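Local coordinates for UPF0131 protein ykqA (Bacillus subtilis, PDB 2QIK) that probably acts as a gamma-glutamylcyclotransferase, an acyltransferase of the AIG2-like family, although its function has not been established, at residues I121-A132 with E187-L198; Y133-R141 with E250-L259. All coordinates share one frame; numbering follows the deposited sequence. Where two conformers were deposited one is given.

Interaction 1. Residues I121-A132 with E187-L198; sequences ISKSKNPIYYFA and EGVLYRIPYSAL
The ring of Tyr-195 carries Ser-124 on one face, with CA of Ser-124 3.6 Å from the ring centroid, a CH-pi contact almost on the ring normal. Strands 128-132 and 187-193 beside it form an antiparallel ladder, part of a sheet that continues from 185-193 into strand 154-161. In this ladder the Tyr-191 ring has CG1 of Val-189 over one face, toward the rim, and CB of Ala-132 at its edge, by CE2. The guanidinium of Arg-192 turns its edge to Tyr-129, and NE of Arg-192 donates in that plane to OH of Tyr-129 at 2.8 Å. Ring and guanidinium are nearly perpendicular, and the two side chains point the same way. Asp-153 takes NH1 of Arg-192 in a salt bridge.

The Tyr-195 ring is placed by a first torsion that turns CG away from the backbone N (chi1 -176°). Ser-124 belongs to the Schellman motif, with positive phi, that ends helix 115-122. An alanine in place of Tyr-195 would probably leave CA of Ser-124 without the ring face it packs on and open a gap between the helix end and the 3-10 turn 195-197.

Beyond the cis peptide before Pro-127, Ile-128, Tyr-130 and Ala-132 make hydrogen-bonded pairs with Ile-193, Tyr-191 and Val-189. CB of Ile-128 lies 3.6 Å from CG1 of Ile-193. The Tyr-130 and Tyr-191 side chains lie alongside each other, their CD2 atoms 3.8 Å apart. On the face of Tyr-129 and Arg-192, the Phe-131 ring runs across to Gly-188, its CZ 3.5 Å from N of Gly-188.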
loop_
_atom_site.group_PDB
_atom_site.type_symbol
_atom_site.label_atom_id
_atom_site.label_comp_id
_atom_site.label_asym_id
_atom_site.label_seq_id
_atom_site.Cartn_x
_atom_site.Cartn_y
_atom_site.Cartn_z
ATOM N N ILE A 121 6.106 -12.640 1.494
ATOM C CA ILE A 121 7.321 -13.046 2.155
ATOM C C ILE A 121 7.329 -14.542 2.393
ATOM O O ILE A 121 8.340 -15.197 2.118
ATOM C CB ILE A 121 7.573 -12.245 3.415
ATOM C CG1 ILE A 121 7.894 -10.811 3.042
ATOM C CG2 ILE A 121 8.705 -12.829 4.220
ATOM C CD1 ILE A 121 6.711 -9.975 2.904
ATOM N N SER A 122 6.241 -15.140 2.892
ATOM C CA SER A 122 6.263 -16.546 3.260
ATOM C C SER A 122 6.360 -17.461 2.028
ATOM O O SER A 122 6.827 -18.598 2.156
ATOM C CB SER A 122 5.066 -16.881 4.105
ATOM O OG SER A 122 3.904 -16.850 3.359
ATOM N N LYS A 123 5.937 -17.003 0.868
ATOM C CA LYS A 123 6.059 -17.787 -0.365
ATOM C C LYS A 123 7.264 -17.313 -1.205
ATOM O O LYS A 123 7.412 -17.783 -2.353
ATOM C CB LYS A 123 4.761 -17.764 -1.190
ATOM C CG LYS A 123 3.553 -18.274 -0.414
ATOM C CD LYS A 123 3.273 -19.707 -0.483
ATOM C CE LYS A 123 1.806 -19.931 -0.017
ATOM N NZ LYS A 123 0.958 -18.695 -0.157
ATOM N N SER A 124 8.099 -16.433 -0.668
ATOM C CA SER A 124 9.284 -15.956 -1.353
ATOM C C SER A 124 8.929 -15.584 -2.811
ATOM O O SER A 124 9.605 -15.993 -3.764
ATOM C CB SER A 124 10.505 -16.914 -1.234
ATOM O OG SER A 124 10.984 -17.134 0.117
ATOM N N LYS A 125 7.954 -14.717 -2.961
ATOM C CA LYS A 125 7.469 -14.374 -4.297
ATOM C C LYS A 125 8.591 -13.810 -5.144
ATOM O O LYS A 125 9.276 -12.886 -4.747
ATOM C CB LYS A 125 6.300 -13.389 -4.190
ATOM C CG LYS A 125 5.761 -12.929 -5.502
ATOM C CD LYS A 125 4.495 -12.042 -5.333
ATOM C CE LYS A 125 3.889 -11.600 -6.661
ATOM N NZ LYS A 125 2.566 -11.050 -6.517
ATOM N N ASN A 126 8.685 -14.344 -6.376
ATOM C CA ASN A 126 9.835 -14.009 -7.232
ATOM C C ASN A 126 9.387 -14.127 -8.690
ATOM O O ASN A 126 8.946 -15.197 -9.067
ATOM C CB ASN A 126 11.002 -15.012 -6.944
ATOM C CG ASN A 126 12.324 -14.637 -7.565
ATOM O OD1 ASN A 126 13.095 -15.576 -8.045
ATOM N ND2 ASN A 126 12.670 -13.441 -7.527
ATOM N N PRO A 127 9.461 -13.072 -9.493
ATOM C CA PRO A 127 9.926 -11.754 -9.137
ATOM C C PRO A 127 8.888 -10.970 -8.333
ATOM O O PRO A 127 7.748 -11.399 -8.173
ATOM C CB PRO A 127 10.069 -11.084 -10.501
ATOM C CG PRO A 127 9.037 -11.717 -11.323
ATOM C CD PRO A 127 9.037 -13.165 -10.909
ATOM N N ILE A 128 9.301 -9.804 -7.876
ATOM C CA ILE A 128 8.472 -8.803 -7.284
ATOM C C ILE A 128 8.333 -7.647 -8.321
ATOM O O ILE A 128 9.373 -7.240 -8.850
ATOM C CB ILE A 128 9.194 -8.285 -6.040
ATOM C CG1 ILE A 128 9.335 -9.394 -4.971
ATOM C CG2 ILE A 128 8.496 -7.069 -5.443
ATOM C CD1 ILE A 128 7.999 -9.946 -4.413
ATOM N N TYR A 129 7.118 -7.118 -8.533
ATOM C CA TYR A 129 6.943 -5.895 -9.317
ATOM C C TYR A 129 6.811 -4.796 -8.256
ATOM O O TYR A 129 5.856 -4.740 -7.493
ATOM C CB TYR A 129 5.707 -6.040 -10.189
ATOM C CG TYR A 129 6.026 -6.961 -11.333
ATOM C CD1 TYR A 129 6.740 -6.486 -12.432
ATOM C CD2 TYR A 129 5.724 -8.304 -11.291
ATOM C CE1 TYR A 129 7.099 -7.327 -13.477
ATOM C CE2 TYR A 129 6.118 -9.148 -12.293
ATOM C CZ TYR A 129 6.764 -8.680 -13.381
ATOM O OH TYR A 129 7.144 -9.540 -14.389
ATOM N N TYR A 130 7.807 -3.929 -8.214
ATOM C CA TYR A 130 8.007 -2.890 -7.216
ATOM C C TYR A 130 7.748 -1.519 -7.836
ATOM O O TYR A 130 8.418 -1.113 -8.793
ATOM C CB TYR A 130 9.413 -2.949 -6.626
ATOM C CG TYR A 130 9.770 -1.753 -5.767
ATOM C CD1 TYR A 130 8.962 -1.360 -4.740
ATOM C CD2 TYR A 130 10.878 -1.009 -6.048
ATOM C CE1 TYR A 130 9.213 -0.207 -4.037
ATOM C CE2 TYR A 130 11.186 0.152 -5.329
ATOM C CZ TYR A 130 10.319 0.542 -4.322
ATOM O OH TYR A 130 10.560 1.711 -3.646
ATOM N N PHE A 131 6.757 -0.810 -7.277
ATOM C CA PHE A 131 6.341 0.528 -7.770
ATOM C C PHE A 131 6.956 1.635 -6.899
ATOM O O PHE A 131 6.641 1.720 -5.691
ATOM C CB PHE A 131 4.842 0.610 -7.762
ATOM C CG PHE A 131 4.288 1.870 -8.306
ATOM C CD1 PHE A 131 4.306 2.189 -9.661
ATOM C CD2 PHE A 131 3.690 2.800 -7.472
ATOM C CE1 PHE A 131 3.784 3.411 -10.143
ATOM C CE2 PHE A 131 3.238 4.029 -8.006
ATOM C CZ PHE A 131 3.252 4.279 -9.285
ATOM N N ALA A 132 7.834 2.408 -7.507
ATOM C CA ALA A 132 8.490 3.501 -6.842
ATOM C C ALA A 132 7.937 4.818 -7.359
ATOM O O ALA A 132 7.863 5.025 -8.579
ATOM C CB ALA A 132 10.031 3.452 -7.205
ATOM N N GLU A 187 2.027 9.004 -10.999
ATOM C CA GLU A 187 2.906 8.194 -11.801
ATOM C C GLU A 187 4.083 7.759 -10.960
ATOM O O GLU A 187 4.475 8.430 -10.003
ATOM C CB GLU A 187 3.434 8.962 -13.070
ATOM C CG GLU A 187 2.367 9.495 -13.995
ATOM C CD GLU A 187 2.936 9.989 -15.318
ATOM O OE1 GLU A 187 4.143 9.819 -15.594
ATOM O OE2 GLU A 187 2.119 10.587 -16.064
ATOM N N GLY A 188 4.665 6.648 -11.397
ATOM C CA GLY A 188 5.931 6.182 -10.835
ATOM C C GLY A 188 6.595 5.246 -11.799
ATOM O O GLY A 188 6.167 5.117 -12.946
ATOM N N VAL A 189 7.616 4.579 -11.337
ATOM C CA VAL A 189 8.415 3.607 -12.136
ATOM C C VAL A 189 8.117 2.225 -11.512
ATOM O O VAL A 189 8.244 2.042 -10.314
ATOM C CB VAL A 189 9.972 3.909 -12.009
ATOM C CG1 VAL A 189 10.815 2.971 -12.848
ATOM C CG2 VAL A 189 10.303 5.366 -12.302
ATOM N N LEU A 190 7.798 1.270 -12.356
ATOM C CA LEU A 190 7.642 -0.111 -11.948
ATOM C C LEU A 190 8.888 -0.852 -12.314
ATOM O O LEU A 190 9.329 -0.857 -13.475
ATOM C CB LEU A 190 6.418 -0.742 -12.632
ATOM C CG LEU A 190 6.056 -2.118 -12.151
ATOM C CD1 LEU A 190 5.557 -2.034 -10.710
ATOM C CD2 LEU A 190 5.040 -2.782 -13.034
ATOM N N TYR A 191 9.523 -1.493 -11.335
ATOM C CA TYR A 191 10.688 -2.324 -11.518
ATOM C C TYR A 191 10.348 -3.807 -11.360
ATOM O O TYR A 191 9.517 -4.172 -10.534
ATOM C CB TYR A 191 11.732 -2.050 -10.467
ATOM C CG TYR A 191 12.358 -0.677 -10.397
ATOM C CD1 TYR A 191 13.455 -0.341 -11.158
ATOM C CD2 TYR A 191 11.905 0.230 -9.486
ATOM C CE1 TYR A 191 14.065 0.863 -11.056
ATOM C CE2 TYR A 191 12.512 1.502 -9.360
ATOM C CZ TYR A 191 13.607 1.787 -10.130
ATOM O OH TYR A 191 14.252 3.004 -9.992
ATOM N N ARG A 192 10.956 -4.674 -12.165
ATOM C CA ARG A 192 10.925 -6.128 -11.924
ATOM C C ARG A 192 12.205 -6.465 -11.134
ATOM O O ARG A 192 13.316 -6.261 -11.641
ATOM C CB ARG A 192 10.943 -6.871 -13.240
ATOM C CG ARG A 192 10.842 -8.374 -13.115
ATOM C CD ARG A 192 10.902 -9.082 -14.400
ATOM N NE ARG A 192 9.757 -8.756 -15.158
ATOM C CZ ARG A 192 9.678 -7.872 -16.166
ATOM N NH1 ARG A 192 10.759 -7.232 -16.603
ATOM N NH2 ARG A 192 8.509 -7.641 -16.749
ATOM N N ILE A 193 12.032 -6.917 -9.901
ATOM C CA ILE A 193 13.167 -7.194 -9.017
ATOM C C ILE A 193 13.103 -8.639 -8.491
ATOM O O ILE A 193 12.007 -9.199 -8.348
ATOM C CB ILE A 193 13.251 -6.197 -7.869
ATOM C CG1 ILE A 193 12.119 -6.414 -6.822
ATOM C CG2 ILE A 193 13.260 -4.753 -8.325
ATOM C CD1 ILE A 193 12.206 -5.452 -5.634
ATOM N N PRO A 194 14.238 -9.232 -8.157
ATOM C CA PRO A 194 14.207 -10.499 -7.494
ATOM C C PRO A 194 13.734 -10.333 -6.047
ATOM O O PRO A 194 13.963 -9.320 -5.422
ATOM C CB PRO A 194 15.668 -11.018 -7.577
ATOM C CG PRO A 194 16.323 -10.128 -8.621
ATOM C CD PRO A 194 15.609 -8.794 -8.451
ATOM N N TYR A 195 13.161 -11.407 -5.522
ATOM C CA TYR A 195 12.846 -11.513 -4.100
ATOM C C TYR A 195 14.048 -11.079 -3.213
ATOM O O TYR A 195 13.867 -10.495 -2.150
ATOM C CB TYR A 195 12.417 -12.910 -3.777
ATOM C CG TYR A 195 11.986 -13.069 -2.343
ATOM C CD1 TYR A 195 10.835 -12.521 -1.855
ATOM C CD2 TYR A 195 12.747 -13.831 -1.450
ATOM C CE1 TYR A 195 10.455 -12.652 -0.548
ATOM C CE2 TYR A 195 12.372 -13.973 -0.133
ATOM C CZ TYR A 195 11.216 -13.404 0.298
ATOM O OH TYR A 195 10.861 -13.585 1.631
ATOM N N SER A 196 15.251 -11.427 -3.617
ATOM C CA SER A 196 16.406 -11.167 -2.855
ATOM C C SER A 196 16.708 -9.678 -2.692
ATOM O O SER A 196 17.543 -9.322 -1.844
ATOM C CB SER A 196 17.632 -11.830 -3.423
ATOM O OG SER A 196 17.915 -11.320 -4.703
ATOM N N ALA A 197 16.065 -8.808 -3.459
ATOM C CA ALA A 197 16.187 -7.335 -3.291
ATOM C C ALA A 197 15.265 -6.808 -2.230
ATOM O O ALA A 197 15.357 -5.614 -1.865
ATOM C CB ALA A 197 15.887 -6.687 -4.591
ATOM N N LEU A 198 14.329 -7.593 -1.705
ATOM C CA LEU A 198 13.314 -7.032 -0.837
ATOM C C LEU A 198 13.780 -6.551 0.503
ATOM O O LEU A 198 13.295 -5.496 0.998
ATOM C CB LEU A 198 12.201 -8.096 -0.613
ATOM C CG LEU A 198 10.919 -7.606 -0.034
ATOM C CD1 LEU A 198 10.293 -6.386 -0.839
ATOM C CD2 LEU A 198 9.972 -8.769 0.018
#

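Interaction 2. Residues Y133-R141 with E250-L259; sequences YGSCMDNAR and EIERGAELYL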
loop_
_atom_site.group_PDB
_atom_site.type_symbol
_atom_site.label_atom_id
_atom_site.label_comp_id
_atom_site.label_asym_id
_atom_site.label_seq_id
_atom_site.Cartn_x
_atom_site.Cartn_y
_atom_site.Cartn_z
ATOM N N TYR A 133 7.665 5.743 -6.460
ATOM C CA TYR A 133 7.054 7.030 -6.786
ATOM C C TYR A 133 7.867 8.216 -6.286
ATOM O O TYR A 133 7.477 9.361 -6.508
ATOM C CB TYR A 133 5.620 7.077 -6.263
ATOM C CG TYR A 133 5.522 6.843 -4.767
ATOM C CD1 TYR A 133 5.257 5.600 -4.281
ATOM C CD2 TYR A 133 5.792 7.843 -3.868
ATOM C CE1 TYR A 133 5.239 5.341 -2.883
ATOM C CE2 TYR A 133 5.761 7.625 -2.534
ATOM C CZ TYR A 133 5.514 6.370 -2.022
ATOM O OH TYR A 133 5.496 6.249 -0.674
ATOM N N GLY A 134 8.958 7.966 -5.591
ATOM C CA GLY A 134 9.790 9.028 -5.097
ATOM C C GLY A 134 11.261 8.792 -5.386
ATOM O O GLY A 134 11.618 8.574 -6.492
ATOM N N SER A 135 12.115 8.925 -4.339
ATOM C CA SER A 135 13.569 8.841 -4.578
ATOM C C SER A 135 14.030 7.459 -5.008
ATOM O O SER A 135 15.099 7.355 -5.583
ATOM C CB SER A 135 14.426 9.304 -3.466
ATOM O OG SER A 135 14.509 8.365 -2.451
ATOM N N CYS A 136 13.190 6.428 -4.828
ATOM C CA CYS A 136 13.531 5.122 -5.409
ATOM C C CYS A 136 13.371 5.096 -6.935
ATOM O O CYS A 136 13.714 4.079 -7.535
ATOM C CB CYS A 136 12.726 3.993 -4.786
ATOM S SG CYS A 136 13.245 3.711 -3.083
HETATM N N MSE A 137 12.892 6.175 -7.570
HETATM C CA MSE A 137 12.980 6.315 -9.009
HETATM C C MSE A 137 14.393 6.706 -9.488
HETATM O O MSE A 137 14.678 6.506 -10.658
HETATM C CB MSE A 137 12.000 7.379 -9.500
HETATM C CG MSE A 137 10.513 7.062 -9.153
HETATM SE SE MSE A 137 9.311 8.271 -9.989
HETATM C CE MSE A 137 9.735 9.839 -9.116
ATOM N N ASP A 138 15.236 7.195 -8.584
ATOM C CA ASP A 138 16.635 7.477 -8.883
ATOM C C ASP A 138 17.520 6.325 -8.461
ATOM O O ASP A 138 17.078 5.457 -7.669
ATOM C CB ASP A 138 17.043 8.763 -8.105
ATOM C CG ASP A 138 18.401 9.213 -8.398
ATOM O OD1 ASP A 138 19.230 9.249 -7.453
ATOM O OD2 ASP A 138 18.680 9.516 -9.553
ATOM N N ASN A 139 18.707 6.272 -8.988
ATOM C CA ASN A 139 19.602 5.155 -8.737
ATOM C C ASN A 139 20.816 5.419 -7.856
ATOM O O ASN A 139 21.532 4.479 -7.583
ATOM C CB ASN A 139 19.970 4.397 -9.997
ATOM C CG ASN A 139 20.903 5.159 -10.854
ATOM O OD1 ASN A 139 21.534 4.553 -11.737
ATOM N ND2 ASN A 139 21.040 6.450 -10.640
ATOM N N ALA A 140 21.066 6.655 -7.434
ATOM C CA ALA A 140 22.335 6.901 -6.745
ATOM C C ALA A 140 22.426 6.154 -5.417
ATOM O O ALA A 140 23.449 5.570 -5.128
ATOM C CB ALA A 140 22.530 8.366 -6.503
ATOM N N ARG A 141 21.374 6.127 -4.612
ATOM C CA ARG A 141 21.387 5.414 -3.321
ATOM C C ARG A 141 21.500 3.908 -3.599
ATOM O O ARG A 141 22.229 3.242 -2.896
ATOM C CB ARG A 141 20.226 5.729 -2.382
ATOM C CG ARG A 141 20.310 7.124 -1.805
ATOM C CD ARG A 141 19.167 7.362 -0.821
ATOM N NE ARG A 141 19.304 6.422 0.301
ATOM C CZ ARG A 141 18.407 6.245 1.263
ATOM N NH1 ARG A 141 17.331 6.934 1.171
ATOM N NH2 ARG A 141 18.616 5.314 2.231
ATOM N N GLU A 250 16.848 13.949 -6.012
ATOM C CA GLU A 250 16.724 12.519 -6.398
ATOM C C GLU A 250 15.409 12.272 -7.101
ATOM O O GLU A 250 15.362 11.647 -8.156
ATOM C CB GLU A 250 16.856 11.640 -5.177
ATOM C CG GLU A 250 18.225 11.667 -4.566
ATOM C CD GLU A 250 18.285 10.972 -3.225
ATOM O OE1 GLU A 250 18.608 11.690 -2.254
ATOM O OE2 GLU A 250 18.148 9.747 -3.091
ATOM N N ILE A 251 14.320 12.813 -6.531
ATOM C CA ILE A 251 13.000 12.647 -7.138
ATOM C C ILE A 251 12.950 13.238 -8.518
ATOM O O ILE A 251 12.455 12.667 -9.484
ATOM C CB ILE A 251 11.894 13.237 -6.258
ATOM C CG1 ILE A 251 11.829 12.455 -4.989
ATOM C CG2 ILE A 251 10.558 13.255 -6.967
ATOM C CD1 ILE A 251 10.810 12.946 -3.995
ATOM N N GLU A 252 13.524 14.421 -8.632
ATOM C CA GLU A 252 13.501 15.099 -9.908
ATOM C C GLU A 252 14.256 14.335 -10.955
ATOM O O GLU A 252 13.788 14.227 -12.089
ATOM C CB GLU A 252 14.044 16.538 -9.779
ATOM C CG GLU A 252 13.149 17.460 -8.988
ATOM C CD GLU A 252 13.591 18.877 -9.000
ATOM O OE1 GLU A 252 12.869 19.687 -8.437
ATOM O OE2 GLU A 252 14.619 19.184 -9.607
ATOM N N ARG A 253 15.413 13.785 -10.635
ATOM C CA ARG A 253 16.206 13.041 -11.626
ATOM C C ARG A 253 15.437 11.801 -12.071
ATOM O O ARG A 253 15.390 11.481 -13.257
ATOM C CB ARG A 253 17.545 12.637 -11.009
ATOM C CG ARG A 253 18.653 13.634 -10.921
ATOM C CD ARG A 253 20.034 12.918 -10.778
ATOM N NE ARG A 253 20.098 12.103 -9.556
ATOM C CZ ARG A 253 20.795 12.434 -8.487
ATOM N NH1 ARG A 253 21.546 13.569 -8.475
ATOM N NH2 ARG A 253 20.803 11.661 -7.407
ATOM N N GLY A 254 14.824 11.094 -11.090
ATOM C CA GLY A 254 14.088 9.873 -11.451
ATOM C C GLY A 254 12.861 10.210 -12.261
ATOM O O GLY A 254 12.546 9.523 -13.241
ATOM N N ALA A 255 12.163 11.289 -11.928
ATOM C CA ALA A 255 10.958 11.658 -12.694
ATOM C C ALA A 255 11.319 12.080 -14.111
ATOM O O ALA A 255 10.663 11.696 -15.054
ATOM C CB ALA A 255 10.233 12.776 -12.008
ATOM N N GLU A 256 12.383 12.824 -14.251
ATOM C CA GLU A 256 12.871 13.253 -15.569
ATOM C C GLU A 256 13.231 12.052 -16.416
ATOM O O GLU A 256 12.966 12.021 -17.639
ATOM C CB GLU A 256 14.118 14.172 -15.351
ATOM C CG GLU A 256 13.814 15.547 -14.754
ATOM C CD GLU A 256 15.060 16.180 -14.116
ATOM O OE1 GLU A 256 16.197 15.584 -14.275
ATOM O OE2 GLU A 256 14.937 17.294 -13.534
ATOM N N LEU A 257 13.807 11.010 -15.782
ATOM C CA LEU A 257 14.186 9.838 -16.569
ATOM C C LEU A 257 12.978 9.034 -17.047
ATOM O O LEU A 257 12.960 8.547 -18.164
ATOM C CB LEU A 257 15.130 8.950 -15.759
ATOM C CG LEU A 257 15.756 7.634 -16.280
ATOM C CD1 LEU A 257 16.479 7.945 -17.568
ATOM C CD2 LEU A 257 16.676 7.072 -15.183
ATOM N N TYR A 258 11.990 8.859 -16.173
ATOM C CA TYR A 258 10.947 7.892 -16.450
ATOM C C TYR A 258 9.555 8.434 -16.750
ATOM O O TYR A 258 8.769 7.753 -17.399
ATOM C CB TYR A 258 10.845 6.956 -15.238
ATOM C CG TYR A 258 12.038 6.045 -14.972
ATOM C CD1 TYR A 258 12.305 4.978 -15.800
ATOM C CD2 TYR A 258 12.762 6.149 -13.800
ATOM C CE1 TYR A 258 13.334 4.127 -15.590
ATOM C CE2 TYR A 258 13.832 5.250 -13.535
ATOM C CZ TYR A 258 14.105 4.222 -14.433
ATOM O OH TYR A 258 15.128 3.295 -14.210
ATOM N N LEU A 259 9.172 9.560 -16.167
ATOM C CA LEU A 259 7.745 9.935 -16.113
ATOM C C LEU A 259 7.352 10.898 -17.234
ATOM O O LEU A 259 8.192 11.421 -17.952
ATOM C CB LEU A 259 7.413 10.526 -14.746
ATOM C CG LEU A 259 7.815 9.669 -13.549
ATOM C CD1 LEU A 259 7.281 10.295 -12.314
ATOM C CD2 LEU A 259 7.302 8.213 -13.707
HETATM O O HOH W 1 16.327 9.015 -0.390
HETATM O O HOH W 2 16.399 3.643 -11.692
HETATM O O HOH W 3 19.030 7.947 -5.004
#
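Met-137, a selenomethionine, reaches from a 3-10 turn onto the end of helix 245-258. Its CB rests on Gly-254, 3.8 Å from the glycine CA. Further out, SE meets CD1 of Leu-259 at 3.7 Å, and the two side chains cross at about a right angle. The chain bends at its last torsion (chi3 -67°), which brings CE among Ile-251, Ala-255 and Leu-259. The backbone O of Met-137 lies at the edge of the Tyr-258 ring, near its plane.

Next in the chain, Asp-138 forms a salt bridge with Arg-253. The guanidinium grips side-on: NH2 of Arg-253 donates to OD1 of Asp-138 at 2.9 Å, and NE of Arg-253 to OD2 of Asp-138 at 3.0 Å. Both bonds are nearly straight, yet both donors stand above the carboxylate plane. From the opposite face, N of Ala-140 gives OD1 a capping bond at the start of helix 140-145. The same aspartate thus fixes this helix start and ties it to helix 245-258.

Glu-250 approaches as a second acid, its OE2 4.5 Å from OD1 of Asp-138. A water donates to both oxygens and accepts from N of Arg-141. A second water joins OG of Ser-135 to NH1 of Arg-141. OG of Ser-135 also bonds to Arg-204, close to a bound citrate, likely a crystallisation additive. N of Tyr-133 and of Cys-136 bond the citrate; this Tyr-Gly-Ser-Cys run resembles Tyr-8 to Leu-11, the probable substrate site, and may line a similar pocket. With two acids this close, the shared water and the paired arginine are likely to offset their repulsion.

Interactions 1 and 2 have centres about 17 Å apart and lie on and beside the sheet of strands 128-132, 185-193 and 154-161. Their segments alternate in sequence: 121-132 runs directly into 133-141, then 187-198 follows, and 250-259 comes last. Strand 128-132 therefore leads from the sheet of interaction 1 straight into the turn and helix 140-145 of interaction 2. The two also touch in space. Tyr-191 OH is 2.7 Å from Cys-136 O, a probable hydrogen bond, and Val-189 packs on Tyr-258. Helix 245-258 is thus joined to the sheet through the turn as well as directly. The citrate lies near Tyr-130 and Ser-135, where the two contacts meet, which may mark a pocket.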